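Local atomic coordinates of two-domain protein containing predicted PHP-like metal-dependent phosphoesterase (Bacteroides vulgatus ATCC 8482, PDB entry 3E38), a protein that binds three zinc ions in a PHP-like domain predicted to act as a metal-dependent phosphoesterase, possibly an exonuclease on DNA or RNA. Residues 158-169 with 181-192. Numbering follows the deposited sequence.
Sequences YQEGCMHGIEVA and WCLDKNLTMIGT
With OG1 set between the backbone N and the carbonyl carbon (chi1 71°), T192 turns its hydroxyl to the carboxylate of E167, whose chain runs out extended from CG (chi2 -175°) to meet it. T192 OG1 donates to E167 OE2 over 2.6 Å, coming from above the carboxylate plane. The bond lies alongside a parallel strand pair, 165-170 beside 188-192, knit by backbone bonds such as V168 N to I190 O (2.8 Å). A beta bulge shifts the register between E167 and A169, and T192 N then bonds A169 O. On the face carrying I166, a hydrophobic layer joins the strand to helix 176-185 and the loop after it: I166 CD1 reaches W181 CB (3.7 Å) and L187 CD1 (3.8 Å), while its CB lies against C182 SG. Farther out, Y158 OH donates to K185 O at 3.0 Å, and K185 CG rests over one face of the ring near its rim. E167 OE2 also accepts from ND1 of H24, a zinc ligand, and its OE1 from the backbone N of H137, another. E167 thus sits in the second shell of the zinc site and is likely to fix the orientation of the H24 ring; its negative charge would probably make that imidazole a stronger zinc donor.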
loop_
_atom_site.group_PDB
_atom_site.type_symbol
_atom_site.label_atom_id
_atom_site.label_comp_id
_atom_site.label_asym_id
_atom_site.label_seq_id
_atom_site.Cartn_x
_atom_site.Cartn_y
_atom_site.Cartn_z
ATOM N N TYR B 158 -9.867 18.102 -40.237
ATOM C CA TYR B 158 -8.602 18.799 -39.933
ATOM C C TYR B 158 -8.409 20.021 -40.792
ATOM O O TYR B 158 -7.809 20.998 -40.375
ATOM C CB TYR B 158 -7.400 17.868 -40.109
ATOM C CG TYR B 158 -6.032 18.536 -40.206
ATOM C CD1 TYR B 158 -5.351 18.953 -39.065
ATOM C CD2 TYR B 158 -5.379 18.656 -41.433
ATOM C CE1 TYR B 158 -4.097 19.527 -39.135
ATOM C CE2 TYR B 158 -4.105 19.244 -41.519
ATOM C CZ TYR B 158 -3.473 19.667 -40.363
ATOM O OH TYR B 158 -2.222 20.232 -40.419
ATOM N N GLN B 159 -8.946 19.983 -41.993
ATOM C CA GLN B 159 -8.757 21.106 -42.913
ATOM C C GLN B 159 -9.812 22.167 -42.678
ATOM O O GLN B 159 -9.625 23.313 -43.038
ATOM C CB GLN B 159 -8.764 20.641 -44.364
ATOM C CG GLN B 159 -7.465 19.910 -44.730
ATOM C CD GLN B 159 -7.546 19.233 -46.067
ATOM O OE1 GLN B 159 -8.642 19.063 -46.604
ATOM N NE2 GLN B 159 -6.396 18.815 -46.612
ATOM N N GLU B 160 -10.895 21.768 -42.026
ATOM C CA GLU B 160 -12.015 22.676 -41.747
ATOM C C GLU B 160 -11.707 23.462 -40.485
ATOM O O GLU B 160 -12.435 24.355 -40.108
ATOM C CB GLU B 160 -13.350 21.952 -41.440
ATOM C CG GLU B 160 -13.749 20.698 -42.192
ATOM C CD GLU B 160 -14.054 20.947 -43.625
ATOM O OE1 GLU B 160 -13.501 21.924 -44.167
ATOM O OE2 GLU B 160 -14.818 20.146 -44.217
ATOM N N GLY B 161 -10.673 23.063 -39.776
ATOM C CA GLY B 161 -10.345 23.728 -38.513
ATOM C C GLY B 161 -11.069 23.116 -37.335
ATOM O O GLY B 161 -11.289 23.765 -36.293
ATOM N N CYS B 162 -11.419 21.848 -37.488
ATOM C CA CYS B 162 -12.180 21.123 -36.448
ATOM C C CYS B 162 -11.402 20.064 -35.701
ATOM O O CYS B 162 -12.001 19.232 -35.013
ATOM C CB CYS B 162 -13.415 20.481 -37.039
ATOM S SG CYS B 162 -14.630 21.711 -37.394
HETATM N N MSE B 163 -10.083 20.101 -35.872
HETATM C CA MSE B 163 -9.160 19.211 -35.156
HETATM C C MSE B 163 -7.931 19.993 -34.701
HETATM O O MSE B 163 -7.113 20.392 -35.511
HETATM C CB MSE B 163 -8.708 18.022 -36.038
HETATM C CG MSE B 163 -8.021 16.925 -35.215
HETATM SE SE MSE B 163 -7.113 15.502 -36.205
HETATM C CE MSE B 163 -8.587 14.862 -37.306
ATOM N N HIS B 164 -7.800 20.202 -33.407
ATOM C CA HIS B 164 -6.657 20.958 -32.881
ATOM C C HIS B 164 -5.658 20.061 -32.129
ATOM O O HIS B 164 -4.494 20.426 -31.869
ATOM C CB HIS B 164 -7.163 22.092 -32.005
ATOM C CG HIS B 164 -8.196 22.934 -32.680
ATOM N ND1 HIS B 164 -9.520 22.945 -32.299
ATOM C CD2 HIS B 164 -8.100 23.767 -33.747
ATOM C CE1 HIS B 164 -10.193 23.755 -33.096
ATOM N NE2 HIS B 164 -9.355 24.266 -33.985
ATOM N N GLY B 165 -6.149 18.874 -31.807
ATOM C CA GLY B 165 -5.363 17.879 -31.108
ATOM C C GLY B 165 -5.907 16.504 -31.282
ATOM O O GLY B 165 -6.940 16.288 -31.936
ATOM N N ILE B 166 -5.149 15.574 -30.738
ATOM C CA ILE B 166 -5.515 14.158 -30.727
ATOM C C ILE B 166 -5.059 13.576 -29.437
ATOM O O ILE B 166 -4.003 13.943 -28.947
ATOM C CB ILE B 166 -4.808 13.363 -31.815
ATOM C CG1 ILE B 166 -4.928 14.072 -33.144
ATOM C CG2 ILE B 166 -5.360 11.925 -31.923
ATOM C CD1 ILE B 166 -4.212 13.309 -34.264
ATOM N N GLU B 167 -5.896 12.720 -28.868
ATOM C CA GLU B 167 -5.527 11.956 -27.685
ATOM C C GLU B 167 -4.479 10.935 -28.084
ATOM O O GLU B 167 -4.677 10.127 -29.022
ATOM C CB GLU B 167 -6.726 11.254 -27.078
ATOM C CG GLU B 167 -7.637 12.192 -26.331
ATOM C CD GLU B 167 -8.780 11.455 -25.608
ATOM O OE1 GLU B 167 -9.091 10.312 -26.034
ATOM O OE2 GLU B 167 -9.384 12.036 -24.661
ATOM N N VAL B 168 -3.325 11.038 -27.432
ATOM C CA VAL B 168 -2.173 10.111 -27.678
ATOM C C VAL B 168 -2.195 9.032 -26.608
ATOM O O VAL B 168 -1.510 7.997 -26.676
ATOM C CB VAL B 168 -0.783 10.808 -27.720
ATOM C CG1 VAL B 168 -0.642 11.632 -29.039
ATOM C CG2 VAL B 168 -0.498 11.629 -26.410
ATOM N N ALA B 169 -3.042 9.300 -25.633
ATOM C CA ALA B 169 -3.234 8.406 -24.510
ATOM C C ALA B 169 -4.567 8.662 -23.812
ATOM O O ALA B 169 -4.877 9.771 -23.451
ATOM C CB ALA B 169 -2.065 8.518 -23.557
ATOM N N TRP B 181 1.034 11.584 -35.925
ATOM C CA TRP B 181 0.000 12.411 -36.578
ATOM C C TRP B 181 0.129 13.833 -36.108
ATOM O O TRP B 181 0.142 14.766 -36.897
ATOM C CB TRP B 181 -1.414 11.904 -36.308
ATOM C CG TRP B 181 -1.688 10.672 -37.074
ATOM C CD1 TRP B 181 -1.115 10.328 -38.259
ATOM C CD2 TRP B 181 -2.674 9.663 -36.805
ATOM N NE1 TRP B 181 -1.618 9.130 -38.706
ATOM C CE2 TRP B 181 -2.596 8.717 -37.847
ATOM C CE3 TRP B 181 -3.619 9.484 -35.826
ATOM C CZ2 TRP B 181 -3.397 7.597 -37.892
ATOM C CZ3 TRP B 181 -4.425 8.376 -35.881
ATOM C CH2 TRP B 181 -4.311 7.447 -36.888
ATOM N N CYS B 182 0.243 13.978 -34.808
ATOM C CA CYS B 182 0.389 15.304 -34.215
ATOM C C CYS B 182 1.685 15.961 -34.668
ATOM O O CYS B 182 1.725 17.179 -34.922
ATOM C CB CYS B 182 0.352 15.249 -32.703
ATOM S SG CYS B 182 -1.221 14.700 -32.036
ATOM N N LEU B 183 2.712 15.138 -34.856
ATOM C CA LEU B 183 4.019 15.647 -35.286
ATOM C C LEU B 183 3.907 16.128 -36.735
ATOM O O LEU B 183 4.311 17.241 -37.055
ATOM C CB LEU B 183 5.178 14.636 -35.136
ATOM C CG LEU B 183 5.546 14.148 -33.732
ATOM C CD1 LEU B 183 6.708 13.155 -33.843
ATOM C CD2 LEU B 183 5.877 15.287 -32.732
ATOM N N ASP B 184 3.270 15.333 -37.578
ATOM C CA ASP B 184 3.164 15.681 -39.013
ATOM C C ASP B 184 2.166 16.793 -39.284
ATOM O O ASP B 184 2.368 17.622 -40.159
ATOM C CB ASP B 184 2.743 14.476 -39.844
ATOM C CG ASP B 184 3.763 13.348 -39.795
ATOM O OD1 ASP B 184 4.956 13.633 -39.543
ATOM O OD2 ASP B 184 3.360 12.180 -40.005
ATOM N N LYS B 185 1.114 16.839 -38.484
ATOM C CA LYS B 185 0.005 17.774 -38.724
ATOM C C LYS B 185 0.006 18.980 -37.781
ATOM O O LYS B 185 -0.899 19.808 -37.783
ATOM C CB LYS B 185 -1.303 16.967 -38.675
ATOM C CG LYS B 185 -1.514 16.245 -40.010
ATOM C CD LYS B 185 -2.308 14.923 -39.993
ATOM C CE LYS B 185 -2.374 14.372 -41.479
ATOM N NZ LYS B 185 -2.539 12.874 -41.674
ATOM N N ASN B 186 1.036 19.043 -36.953
ATOM C CA ASN B 186 1.230 20.145 -35.999
ATOM C C ASN B 186 0.099 20.323 -34.988
ATOM O O ASN B 186 -0.401 21.430 -34.776
ATOM C CB ASN B 186 1.411 21.462 -36.761
ATOM C CG ASN B 186 2.018 22.549 -35.892
ATOM O OD1 ASN B 186 2.661 22.262 -34.883
ATOM N ND2 ASN B 186 1.824 23.793 -36.277
ATOM N N LEU B 187 -0.295 19.224 -34.360
ATOM C CA LEU B 187 -1.396 19.249 -33.423
ATOM C C LEU B 187 -0.918 19.087 -31.998
ATOM O O LEU B 187 0.219 18.683 -31.713
ATOM C CB LEU B 187 -2.403 18.141 -33.745
ATOM C CG LEU B 187 -2.951 18.124 -35.177
ATOM C CD1 LEU B 187 -3.458 16.777 -35.586
ATOM C CD2 LEU B 187 -4.053 19.146 -35.327
ATOM N N THR B 188 -1.851 19.389 -31.114
ATOM C CA THR B 188 -1.637 19.300 -29.657
ATOM C C THR B 188 -1.832 17.882 -29.169
ATOM O O THR B 188 -2.880 17.317 -29.389
ATOM C CB THR B 188 -2.567 20.240 -28.934
ATOM O OG1 THR B 188 -2.282 21.557 -29.417
ATOM C CG2 THR B 188 -2.388 20.178 -27.400
HETATM N N MSE B 189 -0.789 17.310 -28.550
HETATM C CA MSE B 189 -0.868 15.955 -27.975
HETATM C C MSE B 189 -1.566 16.056 -26.644
HETATM O O MSE B 189 -1.200 16.865 -25.801
HETATM C CB MSE B 189 0.507 15.330 -27.788
HETATM C CG MSE B 189 1.286 15.232 -29.085
HETATM SE SE MSE B 189 2.912 14.328 -28.755
HETATM C CE MSE B 189 3.870 14.941 -30.408
ATOM N N ILE B 190 -2.603 15.242 -26.532
ATOM C CA ILE B 190 -3.493 15.193 -25.379
ATOM C C ILE B 190 -3.503 13.865 -24.640
ATOM O O ILE B 190 -3.414 12.802 -25.214
ATOM C CB ILE B 190 -4.968 15.486 -25.772
ATOM C CG1 ILE B 190 -5.143 16.883 -26.335
ATOM C CG2 ILE B 190 -5.895 15.390 -24.511
ATOM C CD1 ILE B 190 -4.991 17.993 -25.301
ATOM N N GLY B 191 -3.692 13.950 -23.338
ATOM C CA GLY B 191 -3.842 12.739 -22.559
ATOM C C GLY B 191 -4.903 12.890 -21.491
ATOM O O GLY B 191 -4.876 13.825 -20.691
ATOM N N THR B 192 -5.826 11.942 -21.485
ATOM C CA THR B 192 -6.974 12.014 -20.577
ATOM C C THR B 192 -7.344 10.686 -19.959
ATOM O O THR B 192 -6.838 9.649 -20.338
ATOM C CB THR B 192 -8.195 12.554 -21.303
ATOM O OG1 THR B 192 -8.654 11.557 -22.202
ATOM C CG2 THR B 192 -7.848 13.806 -22.112
#